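Local coordinates for protein lactococcus lactis MG1363 DpsA (Lactococcus lactis, PDB 1ZS3) that probably binds DNA and protects it during oxidative stress, as a dodecameric Dps protein of the ferritin-like superfamily, at residues 38-42 against 68-72; 115-119 against 162-168. All blocks are in the same frame, centred on the assembly; numbering follows the deposited sequence.

How the contacts relate
Both contacts join helices of one four-helix bundle, but they share no helix: contact 1 pairs helix 27-51 with helix 55-81, and contact 2 pairs helix 111-138 with the C-terminal end of helix 142-165. Contact 1 lies about 5 Å from the centre of the chain and is buried in seven of its eight touching residues; contact 2, about 19 Å from that centre, is buried in five of nine. A ring pair and buried glutamates distinguish the first; the second is mainly aliphatic, with charges at its margin. Their centres are about 19 Å apart, yet the two meet where Glu41 OE1 comes within 3.2 Å of Phe118 CD1, a packing contact.

Contact 1: 38-42 against 68-72; sequences LFIEN and EVEYF
Helical segments 38-42 and 68-72 run nearly antiparallel, axes 9.1 Å apart at closest and crossing at -157°; backbone hydrogen bonds Asn42 N to Leu38 O and Phe72 N to Glu68 O are both 3.0 Å. Leu38 CA lies 5.6 Å from Glu68 CA and Phe39 CA 6.8 Å from Val69 CA. The pairing buries 421 Å², both sides summed.

In a T-shaped stack, chi1 of -138° turns the Phe39 edge to the face of Phe72 (chi1 t): centroids 5.2 Å apart, planes at 83°, Phe39 CD1 3.9 Å from Phe72 CD2. Among apolar contacts, Leu38 (m, t) points toward the other segment and lies over the Tyr71-Phe72 backbone, CD1 4.0 Å from Phe72 N and 4.3 Å from Tyr71 CB.

Polar atoms meet carbon at 3.5 Å: Glu68 (m, m) OE2 on Leu38 CD2, its OE1 on Glu41 CB, and Asn42 ND2 on Val69 CG2.

In this ferritin-like bundle, Gln125 (helix 111-138) hydrogen-bonds Glu41 and Glu68, Tyr71 packs on helix 142-165, and Phe39 and Phe72 touch a second subunit.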
loop_
_atom_site.group_PDB
_atom_site.type_symbol
_atom_site.label_atom_id
_atom_site.label_comp_id
_atom_site.label_asym_id
_atom_site.label_seq_id
_atom_site.Cartn_x
_atom_site.Cartn_y
_atom_site.Cartn_z
ATOM N N LEU A 38 -3.598 16.719 -29.846
ATOM C CA LEU A 38 -3.607 16.266 -28.467
ATOM C C LEU A 38 -3.665 17.459 -27.540
ATOM O O LEU A 38 -4.460 17.470 -26.615
ATOM C CB LEU A 38 -2.392 15.408 -28.141
ATOM C CG LEU A 38 -2.468 13.992 -28.695
ATOM C CD1 LEU A 38 -1.141 13.349 -28.451
ATOM C CD2 LEU A 38 -3.627 13.194 -28.078
ATOM N N PHE A 39 -2.816 18.450 -27.787
ATOM C CA PHE A 39 -2.699 19.566 -26.870
ATOM C C PHE A 39 -3.852 20.512 -26.955
ATOM O O PHE A 39 -4.217 21.113 -25.937
ATOM C CB PHE A 39 -1.391 20.306 -27.046
ATOM C CG PHE A 39 -0.783 20.679 -25.757
ATOM C CD1 PHE A 39 0.247 19.945 -25.216
ATOM C CD2 PHE A 39 -1.301 21.715 -25.040
ATOM C CE1 PHE A 39 0.786 20.286 -24.014
ATOM C CE2 PHE A 39 -0.773 22.059 -23.814
ATOM C CZ PHE A 39 0.277 21.345 -23.306
ATOM N N ILE A 40 -4.471 20.654 -28.127
ATOM C CA ILE A 40 -5.558 21.610 -28.226
ATOM C C ILE A 40 -6.783 20.966 -27.626
ATOM O O ILE A 40 -7.521 21.646 -26.945
ATOM C CB ILE A 40 -5.735 22.147 -29.718
ATOM C CG1 ILE A 40 -5.231 23.578 -29.808
ATOM C CG2 ILE A 40 -7.163 22.135 -30.168
ATOM C CD1 ILE A 40 -3.790 23.722 -29.445
ATOM N N GLU A 41 -7.000 19.676 -27.868
ATOM C CA GLU A 41 -8.008 18.917 -27.123
ATOM C C GLU A 41 -7.796 19.051 -25.621
ATOM O O GLU A 41 -8.732 19.302 -24.926
ATOM C CB GLU A 41 -7.967 17.447 -27.483
ATOM C CG GLU A 41 -9.304 16.800 -27.267
ATOM C CD GLU A 41 -10.270 17.037 -28.394
ATOM O OE1 GLU A 41 -11.273 17.748 -28.166
ATOM O OE2 GLU A 41 -10.016 16.511 -29.499
ATOM N N ASN A 42 -6.583 18.903 -25.128
ATOM C CA ASN A 42 -6.290 19.118 -23.725
ATOM C C ASN A 42 -6.927 20.384 -23.167
ATOM O O ASN A 42 -7.510 20.386 -22.075
ATOM C CB ASN A 42 -4.769 19.125 -23.490
ATOM C CG ASN A 42 -4.398 19.402 -22.060
ATOM O OD1 ASN A 42 -3.532 20.215 -21.786
ATOM N ND2 ASN A 42 -5.042 18.705 -21.148
ATOM N N GLU A 68 -4.484 12.869 -22.404
ATOM C CA GLU A 68 -4.034 13.463 -23.669
ATOM C C GLU A 68 -2.638 14.057 -23.472
ATOM O O GLU A 68 -1.803 13.924 -24.343
ATOM C CB GLU A 68 -5.054 14.478 -24.189
ATOM C CG GLU A 68 -6.428 13.883 -24.577
ATOM C CD GLU A 68 -6.565 13.388 -26.010
ATOM O OE1 GLU A 68 -6.897 14.206 -26.885
ATOM O OE2 GLU A 68 -6.394 12.176 -26.273
ATOM N N VAL A 69 -2.354 14.643 -22.325
ATOM C CA VAL A 69 -1.011 15.092 -21.999
ATOM C C VAL A 69 -0.052 13.919 -21.788
ATOM O O VAL A 69 1.136 14.042 -22.037
ATOM C CB VAL A 69 -1.052 15.915 -20.721
ATOM C CG1 VAL A 69 0.367 16.258 -20.194
ATOM C CG2 VAL A 69 -1.879 17.169 -20.928
ATOM N N GLU A 70 -0.571 12.827 -21.261
ATOM C CA GLU A 70 0.191 11.629 -21.024
ATOM C C GLU A 70 0.683 11.027 -22.329
ATOM O O GLU A 70 1.805 10.517 -22.401
ATOM C CB GLU A 70 -0.655 10.607 -20.294
ATOM C CG GLU A 70 -0.280 10.353 -18.833
ATOM C CD GLU A 70 -1.301 9.443 -18.124
ATOM O OE1 GLU A 70 -1.428 8.233 -18.499
ATOM O OE2 GLU A 70 -1.989 9.940 -17.207
ATOM N N TYR A 71 -0.183 11.038 -23.333
ATOM C CA TYR A 71 0.136 10.540 -24.649
ATOM C C TYR A 71 1.037 11.554 -25.361
ATOM O O TYR A 71 1.861 11.172 -26.185
ATOM C CB TYR A 71 -1.151 10.259 -25.458
ATOM C CG TYR A 71 -1.743 8.916 -25.137
ATOM C CD1 TYR A 71 -1.013 7.776 -25.346
ATOM C CD2 TYR A 71 -3.019 8.791 -24.593
ATOM C CE1 TYR A 71 -1.514 6.560 -25.043
ATOM C CE2 TYR A 71 -3.532 7.554 -24.282
ATOM C CZ TYR A 71 -2.757 6.443 -24.500
ATOM O OH TYR A 71 -3.186 5.171 -24.208
ATOM N N PHE A 72 0.874 12.853 -25.048
ATOM C CA PHE A 72 1.730 13.874 -25.602
ATOM C C PHE A 72 3.166 13.514 -25.264
ATOM O O PHE A 72 4.010 13.393 -26.168
ATOM C CB PHE A 72 1.367 15.278 -25.100
ATOM C CG PHE A 72 2.080 16.353 -25.823
ATOM C CD1 PHE A 72 3.293 16.839 -25.343
ATOM C CD2 PHE A 72 1.612 16.812 -27.043
ATOM C CE1 PHE A 72 3.999 17.853 -26.025
ATOM C CE2 PHE A 72 2.306 17.824 -27.747
ATOM C CZ PHE A 72 3.499 18.347 -27.234
#

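Contact 2: 115-119 against 162-168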
loop_
_atom_site.group_PDB
_atom_site.type_symbol
_atom_site.label_atom_id
_atom_site.label_comp_id
_atom_site.label_asym_id
_atom_site.label_seq_id
_atom_site.Cartn_x
_atom_site.Cartn_y
_atom_site.Cartn_z
ATOM N N LEU A 115 -20.298 17.130 -24.879
ATOM C CA LEU A 115 -19.934 15.731 -25.120
ATOM C C LEU A 115 -19.954 15.439 -26.576
ATOM O O LEU A 115 -19.026 14.825 -27.101
ATOM C CB LEU A 115 -20.867 14.784 -24.388
ATOM C CG LEU A 115 -20.230 14.287 -23.085
ATOM C CD1 LEU A 115 -19.892 15.406 -22.129
ATOM C CD2 LEU A 115 -21.121 13.300 -22.418
ATOM N N GLU A 116 -20.999 15.911 -27.237
ATOM C CA GLU A 116 -21.169 15.709 -28.671
ATOM C C GLU A 116 -20.032 16.334 -29.512
ATOM O O GLU A 116 -19.611 15.765 -30.513
ATOM C CB GLU A 116 -22.519 16.260 -29.077
ATOM C CG GLU A 116 -23.124 15.547 -30.273
ATOM C CD GLU A 116 -24.618 15.753 -30.358
ATOM O OE1 GLU A 116 -25.387 14.847 -29.906
ATOM O OE2 GLU A 116 -25.000 16.851 -30.836
ATOM N N SER A 117 -19.513 17.466 -29.074
ATOM C CA SER A 117 -18.394 18.099 -29.727
ATOM C C SER A 117 -17.119 17.301 -29.571
ATOM O O SER A 117 -16.262 17.341 -30.466
ATOM C CB SER A 117 -18.206 19.489 -29.176
ATOM O OG SER A 117 -17.392 19.477 -28.027
ATOM N N PHE A 118 -16.994 16.559 -28.464
ATOM C CA PHE A 118 -15.814 15.743 -28.247
ATOM C C PHE A 118 -15.883 14.460 -29.011
ATOM O O PHE A 118 -14.838 13.939 -29.340
ATOM C CB PHE A 118 -15.601 15.488 -26.766
ATOM C CG PHE A 118 -15.088 16.681 -26.035
ATOM C CD1 PHE A 118 -13.933 17.299 -26.424
ATOM C CD2 PHE A 118 -15.785 17.206 -24.983
ATOM C CE1 PHE A 118 -13.461 18.408 -25.739
ATOM C CE2 PHE A 118 -15.330 18.312 -24.305
ATOM C CZ PHE A 118 -14.173 18.920 -24.689
ATOM N N ILE A 119 -17.081 13.997 -29.343
ATOM C CA ILE A 119 -17.186 12.728 -30.089
ATOM C C ILE A 119 -16.661 12.996 -31.465
ATOM O O ILE A 119 -15.912 12.195 -32.007
ATOM C CB ILE A 119 -18.635 12.200 -30.180
ATOM C CG1 ILE A 119 -19.088 11.714 -28.802
ATOM C CG2 ILE A 119 -18.740 11.064 -31.190
ATOM C CD1 ILE A 119 -20.551 11.588 -28.661
ATOM N N LEU A 162 -18.455 8.368 -24.216
ATOM C CA LEU A 162 -19.236 9.600 -24.434
ATOM C C LEU A 162 -20.542 9.328 -25.208
ATOM O O LEU A 162 -21.590 9.863 -24.853
ATOM C CB LEU A 162 -18.380 10.657 -25.112
ATOM C CG LEU A 162 -17.071 11.070 -24.419
ATOM C CD1 LEU A 162 -16.228 11.941 -25.338
ATOM C CD2 LEU A 162 -17.339 11.829 -23.134
ATOM N N ALA A 163 -20.515 8.490 -26.245
ATOM C CA ALA A 163 -21.718 8.164 -26.950
ATOM C C ALA A 163 -22.713 7.470 -26.002
ATOM O O ALA A 163 -23.859 7.867 -25.961
ATOM C CB ALA A 163 -21.424 7.315 -28.122
ATOM N N GLY A 164 -22.268 6.487 -25.207
ATOM C CA GLY A 164 -23.131 5.841 -24.218
ATOM C C GLY A 164 -23.699 6.798 -23.158
ATOM O O GLY A 164 -24.806 6.642 -22.620
ATOM N N ASP A 165 -22.911 7.792 -22.779
ATOM C CA ASP A 165 -23.282 8.724 -21.724
ATOM C C ASP A 165 -24.373 9.661 -22.210
ATOM O O ASP A 165 -25.001 10.304 -21.403
ATOM C CB ASP A 165 -22.066 9.547 -21.281
ATOM C CG ASP A 165 -22.171 10.056 -19.882
ATOM O OD1 ASP A 165 -22.823 9.365 -19.089
ATOM O OD2 ASP A 165 -21.650 11.125 -19.491
ATOM N N LEU A 166 -24.553 9.780 -23.524
ATOM C CA LEU A 166 -25.634 10.590 -24.111
ATOM C C LEU A 166 -26.793 9.673 -24.530
ATOM O O LEU A 166 -27.749 10.113 -25.162
ATOM C CB LEU A 166 -25.110 11.342 -25.375
ATOM C CG LEU A 166 -24.012 12.410 -25.192
ATOM C CD1 LEU A 166 -23.504 12.875 -26.524
ATOM C CD2 LEU A 166 -24.541 13.587 -24.406
ATOM N N GLY A 167 -26.724 8.399 -24.149
ATOM C CA GLY A 167 -27.807 7.456 -24.353
ATOM C C GLY A 167 -27.718 6.792 -25.710
ATOM O O GLY A 167 -28.582 6.029 -26.092
ATOM N N LYS A 168 -26.668 7.115 -26.444
ATOM C CA LYS A 168 -26.504 6.691 -27.847
ATOM C C LYS A 168 -25.544 5.504 -27.990
ATOM O O LYS A 168 -24.631 5.308 -27.205
ATOM C CB LYS A 168 -25.980 7.852 -28.731
ATOM C CG LYS A 168 -26.759 9.204 -28.599
ATOM C CD LYS A 168 -27.129 9.856 -29.975
ATOM C CE LYS A 168 -27.358 11.377 -29.901
ATOM N NZ LYS A 168 -28.414 11.718 -28.890
#
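Leu162 is the bump around which this contact is shaped. Pointing toward helix 111-138, it enters a hollow formed by Leu115, Phe118 and Ile119: its CD2 is 3.8 Å from Leu115 CG, its CD1 3.9 Å from Phe118 CB, and its CB 3.9 Å from Ile119 CG1. The Phe118 ring leads away, to a cation-pi contact with Arg44 of helix 27-51.

One turn further on, Leu166 makes a second bump. Its CD2 lies 3.9 Å from Leu115 CB and its CD1 3.9 Å from Ile119 CD1, so it touches two of the three residues that receive Leu162. Ile119 CD1 also reaches Ala163, 3.9 Å from its N.

Helix 142-165 ends here in a Schellman motif, with Lys168 N to Ala163 O at 2.9 Å and Gly167 N to Gly164 O at 3.0 Å. Gly167, at phi 88°, is the C-prime residue, and the turn brings Lys168 beside Glu116. The contact thus joins two helices at one end of the ferritin-like four-helix bundle, with Phe173 touching Glu116, Ile119 and Lys168.

Chemically, the interface (381 Å², both sides summed) relies on aliphatic fit. Glu116 OE1 and Lys168 NZ, 4.5 Å apart, are beyond salt-bridge distance; within these segments Asp165 OD2 lies nearest to carbon, 3.7 Å from Leu115 CD2, while its side chain also touches Lys57 of the same chain and Pro55 of a third subunit. Shape complementarity, rather than directional bonding, therefore fits this helix end against its neighbour.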